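Local coordinates for protein DNA polymerase III, beta subunit (Eubacterium rectale, PDB 3T0P) that probably tethers DNA polymerases and other proteins to DNA and makes them processive, forming a ring-shaped head-to-tail homodimer around the duplex, at residues 39-47 with 54-62. Numbering follows the deposited sequence.
With EDO (1,2-ethanediol), chain X.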
# COMPACT_ATOMS: atom_id res chain seq x y z
N SER B 39 38.52 -1.63 -0.21
CA SER B 39 39.92 -1.71 -0.65
C SER B 39 40.84 -0.77 0.14
O SER B 39 42.03 -1.04 0.22
CB SER B 39 40.05 -1.40 -2.13
OG SER B 39 39.63 -0.07 -2.38
N ALA B 40 40.30 0.32 0.70
CA ALA B 40 41.09 1.29 1.47
C ALA B 40 40.86 1.10 3.00
O ALA B 40 41.07 0.00 3.50
CB ALA B 40 40.76 2.71 1.04
N ASN B 41 40.43 2.16 3.71
CA ASN B 41 40.19 2.13 5.15
C ASN B 41 38.72 2.38 5.50
O ASN B 41 38.39 2.54 6.67
CB ASN B 41 41.07 3.17 5.86
CG ASN B 41 42.54 2.85 5.79
OD1 ASN B 41 43.00 1.78 6.21
ND2 ASN B 41 43.32 3.78 5.24
N GLU B 42 37.85 2.42 4.49
CA GLU B 42 36.42 2.65 4.69
C GLU B 42 35.60 1.59 3.99
O GLU B 42 36.00 1.10 2.92
CB GLU B 42 35.99 4.03 4.16
CG GLU B 42 36.79 5.22 4.65
CD GLU B 42 36.46 6.50 3.91
OE1 GLU B 42 35.39 7.07 4.19
OE2 GLU B 42 37.27 6.93 3.06
N ILE B 43 34.44 1.25 4.55
CA ILE B 43 33.52 0.33 3.89
C ILE B 43 32.55 1.21 3.14
O ILE B 43 31.79 1.97 3.74
CB ILE B 43 32.81 -0.67 4.83
CG1 ILE B 43 33.84 -1.55 5.56
CG2 ILE B 43 31.78 -1.51 4.03
CD1 ILE B 43 33.30 -2.23 6.82
N LYS B 44 32.61 1.11 1.83
CA LYS B 44 31.81 1.93 0.94
C LYS B 44 30.83 1.06 0.17
O LYS B 44 31.26 0.08 -0.45
CB LYS B 44 32.78 2.65 -0.03
CG LYS B 44 32.47 4.10 -0.35
CD LYS B 44 33.75 4.86 -0.81
CE LYS B 44 33.84 5.06 -2.31
NZ LYS B 44 35.21 5.41 -2.81
N LEU B 45 29.53 1.40 0.20
CA LEU B 45 28.52 0.76 -0.63
C LEU B 45 28.27 1.67 -1.78
O LEU B 45 28.23 2.88 -1.59
CB LEU B 45 27.21 0.50 0.11
CG LEU B 45 27.21 -0.54 1.20
CD1 LEU B 45 25.80 -0.77 1.70
CD2 LEU B 45 27.84 -1.85 0.75
N MSE B 46 28.06 1.12 -2.97
CA MSE B 46 27.87 1.95 -4.16
C MSE B 46 26.91 1.32 -5.16
O MSE B 46 26.97 0.11 -5.39
CB MSE B 46 29.24 2.17 -4.82
CG MSE B 46 29.28 3.29 -5.84
SE MSE B 46 31.11 3.55 -6.62
CE MSE B 46 32.21 3.37 -4.99
N ALA B 47 26.04 2.14 -5.74
CA ALA B 47 25.16 1.78 -6.84
C ALA B 47 25.22 2.88 -7.89
O ALA B 47 25.30 4.07 -7.55
CB ALA B 47 23.75 1.54 -6.37
N ILE B 54 24.99 6.62 -6.22
CA ILE B 54 24.81 6.80 -4.79
C ILE B 54 25.90 5.99 -4.11
O ILE B 54 26.13 4.82 -4.43
CB ILE B 54 23.38 6.51 -4.21
CG1 ILE B 54 22.29 7.26 -4.99
CG2 ILE B 54 23.32 6.90 -2.72
CD1 ILE B 54 20.87 6.87 -4.62
N GLU B 55 26.52 6.62 -3.13
CA GLU B 55 27.64 6.13 -2.33
C GLU B 55 27.34 6.37 -0.88
O GLU B 55 26.86 7.45 -0.51
CB GLU B 55 28.85 6.95 -2.75
CG GLU B 55 30.21 6.32 -2.60
CD GLU B 55 31.21 7.31 -3.15
OE1 GLU B 55 31.47 8.33 -2.47
OE2 GLU B 55 31.65 7.13 -4.31
N THR B 56 27.65 5.41 -0.03
CA THR B 56 27.41 5.55 1.40
C THR B 56 28.51 4.80 2.15
O THR B 56 29.07 3.81 1.64
CB THR B 56 25.96 5.14 1.74
OG1 THR B 56 25.54 5.77 2.95
CG2 THR B 56 25.75 3.65 1.82
N ILE B 57 28.90 5.34 3.32
CA ILE B 57 29.94 4.75 4.16
C ILE B 57 29.28 3.97 5.27
O ILE B 57 28.37 4.48 5.94
CB ILE B 57 30.95 5.80 4.69
CG1 ILE B 57 31.70 6.54 3.54
CG2 ILE B 57 31.94 5.20 5.71
CD1 ILE B 57 32.73 5.70 2.72
N ILE B 58 29.69 2.71 5.42
CA ILE B 58 29.18 1.79 6.45
C ILE B 58 30.21 1.67 7.54
O ILE B 58 31.39 1.45 7.25
CB ILE B 58 28.80 0.39 5.87
CG1 ILE B 58 27.86 0.49 4.66
CG2 ILE B 58 28.26 -0.56 6.93
CD1 ILE B 58 26.57 1.34 4.86
N ASP B 59 29.79 1.85 8.81
CA ASP B 59 30.69 1.64 9.94
C ASP B 59 30.89 0.15 10.08
O ASP B 59 29.94 -0.62 9.93
CB ASP B 59 30.14 2.26 11.25
CG ASP B 59 30.16 3.79 11.28
OD1 ASP B 59 31.27 4.37 11.13
OD2 ASP B 59 29.08 4.39 11.47
N GLY B 60 32.12 -0.25 10.28
CA GLY B 60 32.48 -1.65 10.41
C GLY B 60 33.97 -1.89 10.43
O GLY B 60 34.75 -0.94 10.35
N THR B 61 34.36 -3.16 10.50
CA THR B 61 35.74 -3.59 10.57
C THR B 61 36.13 -4.30 9.29
O THR B 61 35.43 -5.23 8.86
CB THR B 61 35.91 -4.50 11.80
OG1 THR B 61 35.48 -3.79 12.95
CG2 THR B 61 37.36 -5.00 11.99
N ILE B 62 37.26 -3.87 8.70
CA ILE B 62 37.85 -4.50 7.51
C ILE B 62 38.92 -5.46 8.04
O ILE B 62 39.91 -5.02 8.61
CB ILE B 62 38.40 -3.50 6.45
CG1 ILE B 62 37.34 -2.44 6.05
CG2 ILE B 62 38.92 -4.26 5.22
CD1 ILE B 62 37.85 -1.19 5.35
C1 EDO X . 31.14 10.14 2.16
O1 EDO X . 29.75 10.50 2.25
C2 EDO X . 31.42 9.40 0.86
O2 EDO X . 30.36 8.48 0.56
O HOH W 1 35.96 0.77 8.44
O HOH W 2 34.01 2.21 7.27
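Thr56 O is gripped twice from across the hairpin, by Leu45 N at 2.8 Å and by a CA-H...O contact from Lys44 CA at 3.4 Å. Thr56 N answers to Leu45 O, and Ala47 and Ile54 exchange a second pair of backbone bonds. At Ile43 the pairing is half direct: Ile58 N donates to Ile43 O, while a water accepts from Ile43 N and donates to Ile58 O.

On the face of Lys44, Met46, Glu55 and Ile57, the second torsion of Ile57 (chi2 -69°) folds CD1 back over Lys44, where it presses on CG at 3.5 Å. Lys44 bends at chi3 and lays CE against the Glu55 carboxylate, 3.6 Å from CD; NZ stays 4.2 Å from Glu55 OE2, too far for a salt bridge. Shortening Glu55 to an alanine is likely to leave the Lys44 ammonium without this nearby negative charge and its methylenes freer to turn.

On the reverse face, Leu45 CG meets Ile58 CG1 at 3.7 Å; beyond Gly60, the Ile62 side chain lies against that of Ile43, pointing the opposite way, CG1 to CG1 at 3.6 Å. Helix 8-18 covers Leu45, Ile54 and Thr56, and Cys6 of strand 3-7 packs on Ile43 and Ile58. The arrangement is an antiparallel beta hairpin of the N-terminal domain, whose strand 52-58 pairs with strand 231-236, so that one antiparallel sheet runs on into the central domain, the interdomain sheet of DNA polymerase III beta subunits.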